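Local coordinates for adenine phosphoribosyltransferase, putative (PDB 5VN4), which probably catalyses the reversible formation of AMP and diphosphate from adenine and 5-phospho-alpha-D-ribose 1-diphosphate in purine salvage, at residues A[15-20]-A[205-210]; A[147-152]-A[174-179]. All coordinates share one frame; numbering follows the deposited sequence.

Contact 1 (A[15-20]-A[205-210]); sequences LPNYFT and NVPFVT
Y18 faces F208 and F19 faces V209 as parallel bridges, the axes of strands 18-20 and 208-210 approaching to 4.8 Å at 23°. F208 N donates to N17 O, F19 N to F208 O (2.8 Å) and T210 N to F19 O, so F19 N and O together straddle V209. N17 is the third residue of a type II turn from L15 to Y18, and its left-handed backbone swings its carbonyl to F208 N, which sits tilted from the carbonyl plane.

On the Y18 side of the sheet, F208 CB lies over one face of the tyrosine ring and the F208 ring points its edge at that face, centroids 6.0 Å apart with planes at 59°. T210 OG1 meets the ring in plane at its edge, 3.5 Å from Y18 CE1. On the other side, F19 CE1 touches P207 CB at 3.8 Å, while the P207 ring lies alongside the N17 amide. One water bridges N17 ND2 and N205 O. T20 OG1, anti to its own backbone N (chi1 -168°), donates to T210 O at 2.8 Å.

The turn joins strand 11-15 to strand 18-21 as a hairpin, laid on the rim of the phosphoribosyltransferase sheet by strand 208-213. Strand 176-182 flanks 208-213 in turn; I157 of the ribose-5-phosphate pocket and T192 of helix 192-197 pack on Y18 and F208.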
ATOM      1  N   LEU A  15      11.048 -20.173  16.799  1.00 14.27           N
ATOM      2  CA  LEU A  15      12.467 -19.893  16.984  1.00 13.65           C
ATOM      3  C   LEU A  15      12.526 -18.759  18.000  1.00 12.55           C
ATOM      4  O   LEU A  15      11.495 -18.121  18.258  1.00 12.30           O
ATOM      5  CB  LEU A  15      13.098 -19.439  15.669  1.00 15.21           C
ATOM      6  CG  LEU A  15      13.176 -20.469  14.541  1.00 16.03           C
ATOM      7  CD1 LEU A  15      13.648 -19.810  13.245  1.00 17.87           C
ATOM      8  CD2 LEU A  15      14.095 -21.639  14.908  1.00 16.89           C
ATOM      9  N   PRO A  16      13.679 -18.471  18.605  1.00 12.19           N
ATOM     10  CA  PRO A  16      13.726 -17.386  19.604  1.00 11.39           C
ATOM     11  C   PRO A  16      13.217 -16.067  19.035  1.00 11.09           C
ATOM     12  O   PRO A  16      13.740 -15.545  18.046  1.00 12.93           O
ATOM     13  CB  PRO A  16      15.209 -17.332  19.994  1.00 13.18           C
ATOM     14  CG  PRO A  16      15.702 -18.752  19.784  1.00 14.07           C
ATOM     15  CD  PRO A  16      14.950 -19.230  18.552  1.00 13.95           C
ATOM     16  N   ASN A  17      12.159 -15.546  19.663  1.00 10.46           N
ATOM     17  CA  ASN A  17      11.502 -14.305  19.251  1.00 11.09           C
ATOM     18  C   ASN A  17      10.979 -14.346  17.813  1.00 10.83           C
ATOM     19  O   ASN A  17      10.886 -13.316  17.144  1.00 11.51           O
ATOM     20  CB  ASN A  17      12.348 -13.063  19.534  1.00 12.17           C
ATOM     21  CG  ASN A  17      11.967 -12.414  20.842  1.00 13.14           C
ATOM     22  OD1 ASN A  17      10.819 -12.512  21.269  1.00 14.55           O
ATOM     23  ND2 ASN A  17      12.918 -11.746  21.484  1.00 15.01           N
ATOM     24  N   TYR A  18      10.598 -15.530  17.337  1.00 10.57           N
ATOM     25  CA  TYR A  18       9.939 -15.696  16.040  1.00 10.30           C
ATOM     26  C   TYR A  18       8.641 -16.443  16.308  1.00 10.95           C
ATOM     27  O   TYR A  18       8.667 -17.642  16.605  1.00 11.79           O
ATOM     28  CB  TYR A  18      10.834 -16.464  15.063  1.00 10.93           C
ATOM     29  CG  TYR A  18      10.643 -16.112  13.592  1.00 10.65           C
ATOM     30  CD1 TYR A  18       9.399 -15.756  13.082  1.00 10.96           C
ATOM     31  CD2 TYR A  18      11.725 -16.137  12.715  1.00 11.10           C
ATOM     32  CE1 TYR A  18       9.245 -15.433  11.741  1.00 10.73           C
ATOM     33  CE2 TYR A  18      11.584 -15.823  11.369  1.00 11.16           C
ATOM     34  CZ  TYR A  18      10.334 -15.470  10.890  1.00 10.43           C
ATOM     35  OH  TYR A  18      10.176 -15.155   9.560  1.00 11.93           O
ATOM     36  N   PHE A  19       7.519 -15.727  16.240  1.00 10.56           N
ATOM     37  CA  PHE A  19       6.203 -16.246  16.590  1.00 10.82           C
ATOM     38  C   PHE A  19       5.333 -16.372  15.347  1.00 10.93           C
ATOM     39  O   PHE A  19       5.390 -15.522  14.455  1.00 11.33           O
ATOM     40  CB  PHE A  19       5.488 -15.301  17.562  1.00 10.98           C
ATOM     41  CG  PHE A  19       6.180 -15.148  18.891  1.00 11.38           C
ATOM     42  CD1 PHE A  19       7.222 -14.237  19.057  1.00 12.30           C
ATOM     43  CD2 PHE A  19       5.785 -15.910  19.979  1.00 13.23           C
ATOM     44  CE1 PHE A  19       7.854 -14.095  20.294  1.00 13.30           C
ATOM     45  CE2 PHE A  19       6.406 -15.769  21.212  1.00 13.48           C
ATOM     46  CZ  PHE A  19       7.448 -14.860  21.368  1.00 13.58           C
ATOM     47  N   THR A  20       4.513 -17.423  15.311  1.00 11.00           N
ATOM     48  CA  THR A  20       3.559 -17.628  14.233  1.00 11.02           C
ATOM     49  C   THR A  20       2.312 -18.277  14.826  1.00 10.89           C
ATOM     50  O   THR A  20       2.332 -18.774  15.951  1.00 11.73           O
ATOM     51  CB  THR A  20       4.192 -18.466  13.114  1.00 10.48           C
ATOM     52  OG1 THR A  20       3.358 -18.440  11.950  1.00 11.66           O
ATOM     53  CG2 THR A  20       4.406 -19.908  13.559  1.00 11.92           C
ATOM     54  N   ASN A 205      15.646  -8.159  21.785  1.00 16.35           N
ATOM     55  CA  ASN A 205      14.428  -8.401  22.548  1.00 16.62           C
ATOM     56  C   ASN A 205      13.147  -8.039  21.786  1.00 16.41           C
ATOM     57  O   ASN A 205      12.078  -7.949  22.405  1.00 19.19           O
ATOM     58  CB  ASN A 205      14.492  -7.717  23.922  1.00 18.82           C
ATOM     59  CG  ASN A 205      14.308  -6.228  23.842  1.00 21.22           C
ATOM     60  OD1 ASN A 205      14.471  -5.621  22.784  1.00 22.50           O
ATOM     61  ND2 ASN A 205      13.962  -5.626  24.971  1.00 21.02           N
ATOM     62  N   VAL A 206      13.216  -7.880  20.466  1.00 13.54           N
ATOM     63  CA  VAL A 206      12.067  -7.457  19.667  1.00 12.97           C
ATOM     64  C   VAL A 206      11.423  -8.703  19.061  1.00 12.73           C
ATOM     65  O   VAL A 206      12.051  -9.363  18.223  1.00 12.91           O
ATOM     66  CB  VAL A 206      12.471  -6.466  18.571  1.00 13.20           C
ATOM     67  CG1 VAL A 206      11.267  -6.172  17.667  1.00 15.19           C
ATOM     68  CG2 VAL A 206      13.009  -5.188  19.189  1.00 14.66           C
ATOM     69  N   PRO A 207      10.189  -9.042  19.424  1.00 11.88           N
ATOM     70  CA  PRO A 207       9.538 -10.198  18.790  1.00 11.94           C
ATOM     71  C   PRO A 207       9.210  -9.934  17.327  1.00 10.41           C
ATOM     72  O   PRO A 207       8.806  -8.830  16.947  1.00 11.35           O
ATOM     73  CB  PRO A 207       8.256 -10.384  19.611  1.00 13.94           C
ATOM     74  CG  PRO A 207       8.518  -9.664  20.911  1.00 16.73           C
ATOM     75  CD  PRO A 207       9.402  -8.493  20.541  1.00 14.38           C
ATOM     76  N   PHE A 208       9.405 -10.963  16.503  1.00 10.30           N
ATOM     77  CA  PHE A 208       8.850 -11.028  15.156  1.00 10.11           C
ATOM     78  C   PHE A 208       7.574 -11.854  15.230  1.00 10.22           C
ATOM     79  O   PHE A 208       7.588 -12.967  15.761  1.00 11.18           O
ATOM     80  CB  PHE A 208       9.815 -11.735  14.201  1.00 10.37           C
ATOM     81  CG  PHE A 208      10.920 -10.859  13.649  1.00 10.05           C
ATOM     82  CD1 PHE A 208      11.615  -9.966  14.449  1.00 10.87           C
ATOM     83  CD2 PHE A 208      11.297 -10.986  12.323  1.00 10.13           C
ATOM     84  CE1 PHE A 208      12.648  -9.193  13.914  1.00 11.26           C
ATOM     85  CE2 PHE A 208      12.322 -10.227  11.779  1.00 10.31           C
ATOM     86  CZ  PHE A 208      13.007  -9.328  12.576  1.00 10.95           C
ATOM     87  N   VAL A 209       6.485 -11.324  14.682  1.00 10.38           N
ATOM     88  CA  VAL A 209       5.195 -12.003  14.678  1.00 10.97           C
ATOM     89  C   VAL A 209       4.716 -12.079  13.234  1.00 10.10           C
ATOM     90  O   VAL A 209       4.359 -11.055  12.642  1.00 11.79           O
ATOM     91  CB  VAL A 209       4.174 -11.266  15.553  1.00 12.18           C
ATOM     92  CG1 VAL A 209       2.798 -11.909  15.432  1.00 14.37           C
ATOM     93  CG2 VAL A 209       4.647 -11.223  17.007  1.00 13.16           C
ATOM     94  N   THR A 210       4.727 -13.281  12.654  1.00 10.10           N
ATOM     95  CA  THR A 210       4.226 -13.479  11.299  1.00 10.12           C
ATOM     96  C   THR A 210       3.097 -14.490  11.362  1.00 10.34           C
ATOM     97  O   THR A 210       3.303 -15.624  11.802  1.00 11.35           O
ATOM     98  CB  THR A 210       5.326 -13.954  10.344  1.00 11.10           C
ATOM     99  OG1 THR A 210       5.880 -15.193  10.797  1.00 11.60           O
ATOM    100  CG2 THR A 210       6.440 -12.922  10.240  1.00 12.37           C
TER
HETATM  101  O   HOH W   1      11.958 -10.567  24.031  1.00 18.59           O

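Contact 2 (A[147-152]-A[174-179]); sequences NSRVVL and GATLVE
V150 is held at both ends by the neighbouring strand: its N donates to T176 O at 2.8 Å, nearly straight at 170°, and its O takes V178 N at 2.8 Å. T176 N to S148 O and L152 N to E179 O (3.2 Å) complete the four backbone bonds of this parallel pairing. Past L177 the register slips by one residue. V178 has near-helical backbone angles and forms a beta bulge, turning its CB toward strand 149-152 and leaving the buried E179 N without a partner.

On the V150 side of the sheet, L177 CD1 packs against V150 CG2 at 4.0 Å and L152 CD1 at 3.9 Å, the side chains crossing at about a right angle; L177 CG is anti to its backbone N (chi1 179°), and chi2 (55°) then sets CD1 between V150 and L152. On the other side, in the R149 conformer given, one of two and so not certain, V178 CG2 lies over the centre of one guanidinium face, 3.7 Å above its plane. A water links S148 O to T176 OG1.

Farther out, P80 O accepts from R149 NE, D145 N binds S148 OG, and R73 with Y74 holds the E179 carboxylate. The strands are the two ends of a beta-alpha-beta crossover through helix 161-172, which closes with a Schellman motif at G174 and packs V170, V167 and M163 on the V150 side. Strand 83-87 flanks 149-153 on its far edge, T82 and H83 bonding to its backbone.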
ATOM      1  N   ASN A 147      10.803   9.331  21.589  1.00 20.67           N
ATOM      2  CA  ASN A 147       9.739   9.004  22.523  1.00 20.75           C
ATOM      3  C   ASN A 147       8.666   8.124  21.901  1.00 20.80           C
ATOM      4  O   ASN A 147       7.663   7.824  22.558  1.00 22.46           O
ATOM      5  CB  ASN A 147       9.149  10.292  23.106  1.00 21.89           C
ATOM      6  CG  ASN A 147      10.156  11.042  23.951  1.00 22.81           C
ATOM      7  OD1 ASN A 147      10.826  10.448  24.792  1.00 24.25           O
ATOM      8  ND2 ASN A 147      10.300  12.336  23.706  1.00 22.75           N
ATOM      9  N   SER A 148       8.859   7.692  20.661  1.00 18.39           N
ATOM     10  CA  SER A 148       7.873   6.884  19.968  1.00 18.24           C
ATOM     11  C   SER A 148       8.047   5.407  20.303  1.00 17.91           C
ATOM     12  O   SER A 148       9.145   4.940  20.625  1.00 18.65           O
ATOM     13  CB  SER A 148       8.004   7.089  18.459  1.00 17.68           C
ATOM     14  OG  SER A 148       7.874   8.466  18.129  1.00 18.35           O
ATOM     15  N   ARG A 149       6.936   4.678  20.234  1.00 18.16           N
ATOM     16  CA  ARG A 149       6.916   3.227  20.380  0.61 17.40           C
ATOM     17  C   ARG A 149       6.322   2.672  19.093  1.00 16.81           C
ATOM     18  O   ARG A 149       5.121   2.824  18.842  1.00 17.53           O
ATOM     19  CB  ARG A 149       6.101   2.820  21.608  0.61 18.47           C
ATOM     20  CG  ARG A 149       6.814   3.120  22.933  0.61 20.02           C
ATOM     21  CD  ARG A 149       5.928   2.858  24.143  0.61 21.83           C
ATOM     22  NE  ARG A 149       5.201   1.597  24.028  0.61 23.80           N
ATOM     23  CZ  ARG A 149       5.686   0.412  24.387  0.61 24.42           C
ATOM     24  NH1 ARG A 149       6.912   0.313  24.888  0.61 24.94           N
ATOM     25  NH2 ARG A 149       4.941  -0.678  24.242  0.61 24.88           N
ATOM     26  N   VAL A 150       7.163   2.049  18.271  1.00 16.37           N
ATOM     27  CA  VAL A 150       6.769   1.751  16.901  1.00 15.28           C
ATOM     28  C   VAL A 150       6.682   0.254  16.623  1.00 13.67           C
ATOM     29  O   VAL A 150       7.360  -0.576  17.240  1.00 14.16           O
ATOM     30  CB  VAL A 150       7.681   2.465  15.876  1.00 17.00           C
ATOM     31  CG1 VAL A 150       7.804   3.943  16.207  1.00 17.35           C
ATOM     32  CG2 VAL A 150       9.038   1.817  15.824  1.00 17.53           C
ATOM     33  N   VAL A 151       5.831  -0.078  15.658  1.00 13.36           N
ATOM     34  CA  VAL A 151       5.753  -1.411  15.073  1.00 13.06           C
ATOM     35  C   VAL A 151       6.141  -1.285  13.609  1.00 11.88           C
ATOM     36  O   VAL A 151       5.653  -0.385  12.919  1.00 12.32           O
ATOM     37  CB  VAL A 151       4.326  -1.983  15.198  1.00 13.78           C
ATOM     38  CG1 VAL A 151       4.146  -3.238  14.334  1.00 13.92           C
ATOM     39  CG2 VAL A 151       4.000  -2.266  16.648  1.00 15.11           C
ATOM     40  N   LEU A 152       7.024  -2.169  13.141  1.00 11.49           N
ATOM     41  CA  LEU A 152       7.336  -2.302  11.719  1.00 10.94           C
ATOM     42  C   LEU A 152       6.449  -3.389  11.126  1.00 10.28           C
ATOM     43  O   LEU A 152       6.324  -4.469  11.713  1.00 12.23           O
ATOM     44  CB  LEU A 152       8.798  -2.716  11.542  1.00 11.01           C
ATOM     45  CG  LEU A 152       9.840  -1.633  11.804  1.00 12.28           C
ATOM     46  CD1 LEU A 152      11.221  -2.268  11.934  1.00 13.01           C
ATOM     47  CD2 LEU A 152       9.815  -0.594  10.708  1.00 12.50           C
ATOM     48  N   GLY A 174      16.209   6.912  17.485  1.00 16.80           N
ATOM     49  CA  GLY A 174      16.260   6.542  18.886  1.00 17.32           C
ATOM     50  C   GLY A 174      14.959   6.022  19.448  1.00 17.29           C
ATOM     51  O   GLY A 174      14.798   5.966  20.667  1.00 19.00           O
ATOM     52  N   ALA A 175      14.025   5.628  18.592  1.00 16.71           N
ATOM     53  CA  ALA A 175      12.708   5.211  19.042  1.00 16.86           C
ATOM     54  C   ALA A 175      12.745   3.790  19.598  1.00 16.81           C
ATOM     55  O   ALA A 175      13.682   3.020  19.363  1.00 17.39           O
ATOM     56  CB  ALA A 175      11.720   5.260  17.879  1.00 16.72           C
ATOM     57  N   THR A 176      11.700   3.444  20.344  1.00 16.52           N
ATOM     58  CA  THR A 176      11.543   2.087  20.855  1.00 17.17           C
ATOM     59  C   THR A 176      10.848   1.238  19.800  1.00 16.69           C
ATOM     60  O   THR A 176       9.766   1.596  19.320  1.00 17.26           O
ATOM     61  CB  THR A 176      10.736   2.100  22.150  1.00 18.52           C
ATOM     62  OG1 THR A 176      11.488   2.776  23.165  1.00 20.00           O
ATOM     63  CG2 THR A 176      10.434   0.677  22.610  1.00 17.83           C
ATOM     64  N   LEU A 177      11.477   0.127  19.423  1.00 15.26           N
ATOM     65  CA  LEU A 177      10.877  -0.820  18.491  1.00 14.41           C
ATOM     66  C   LEU A 177      10.150  -1.874  19.318  1.00 14.83           C
ATOM     67  O   LEU A 177      10.781  -2.664  20.031  1.00 15.57           O
ATOM     68  CB  LEU A 177      11.943  -1.439  17.591  1.00 14.24           C
ATOM     69  CG  LEU A 177      11.444  -2.477  16.577  1.00 13.10           C
ATOM     70  CD1 LEU A 177      10.328  -1.916  15.693  1.00 13.83           C
ATOM     71  CD2 LEU A 177      12.588  -3.001  15.724  1.00 14.03           C
ATOM     72  N   VAL A 178       8.819  -1.861  19.250  1.00 14.94           N
ATOM     73  CA  VAL A 178       8.018  -2.758  20.074  1.00 15.48           C
ATOM     74  C   VAL A 178       7.941  -4.149  19.461  1.00 15.25           C
ATOM     75  O   VAL A 178       8.092  -5.157  20.160  1.00 16.87           O
ATOM     76  CB  VAL A 178       6.623  -2.143  20.291  1.00 16.68           C
ATOM     77  CG1 VAL A 178       5.729  -3.088  21.087  1.00 18.28           C
ATOM     78  CG2 VAL A 178       6.744  -0.798  20.990  1.00 17.84           C
ATOM     79  N   GLU A 179       7.695  -4.231  18.157  1.00 13.56           N
ATOM     80  CA  GLU A 179       7.435  -5.508  17.521  1.00 13.12           C
ATOM     81  C   GLU A 179       7.624  -5.336  16.029  1.00 11.79           C
ATOM     82  O   GLU A 179       7.465  -4.236  15.485  1.00 12.61           O
ATOM     83  CB  GLU A 179       5.997  -5.954  17.815  1.00 13.84           C
ATOM     84  CG  GLU A 179       5.620  -7.320  17.325  1.00 16.12           C
ATOM     85  CD  GLU A 179       4.422  -7.864  18.066  1.00 17.41           C
ATOM     86  OE1 GLU A 179       4.577  -8.237  19.247  1.00 18.66           O
ATOM     87  OE2 GLU A 179       3.331  -7.922  17.469  1.00 17.79           O
TER
HETATM   88  O   HOH W   2      10.490   5.446  22.952  1.00 24.12           O
HETATM   89  O   HOH W   3       9.676   2.167  25.932  1.00 59.91           O

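In the fold
Both contacts are largely buried parallel pairings in one sheet, and strands 176-182 and 208-213 are neighbours in it: V206 CG2 meets L177 O, and V209 CG2 rests on the E179 carboxylate carbon. Contact 2 is nested within the long loop closed by contact 1. It belongs to the central alpha/beta core, with aliphatic packing against a helix and charged side chains on the opposite face, away from the annotated sites. Contact 1 joins the N-terminal hairpin to the sheet's margin, adds to its backbone bonds aromatic rings and the hydroxyl of T20, and lies nearer the ligands, F208 being about 8 Å from the bound ribose-5-phosphate by side chain.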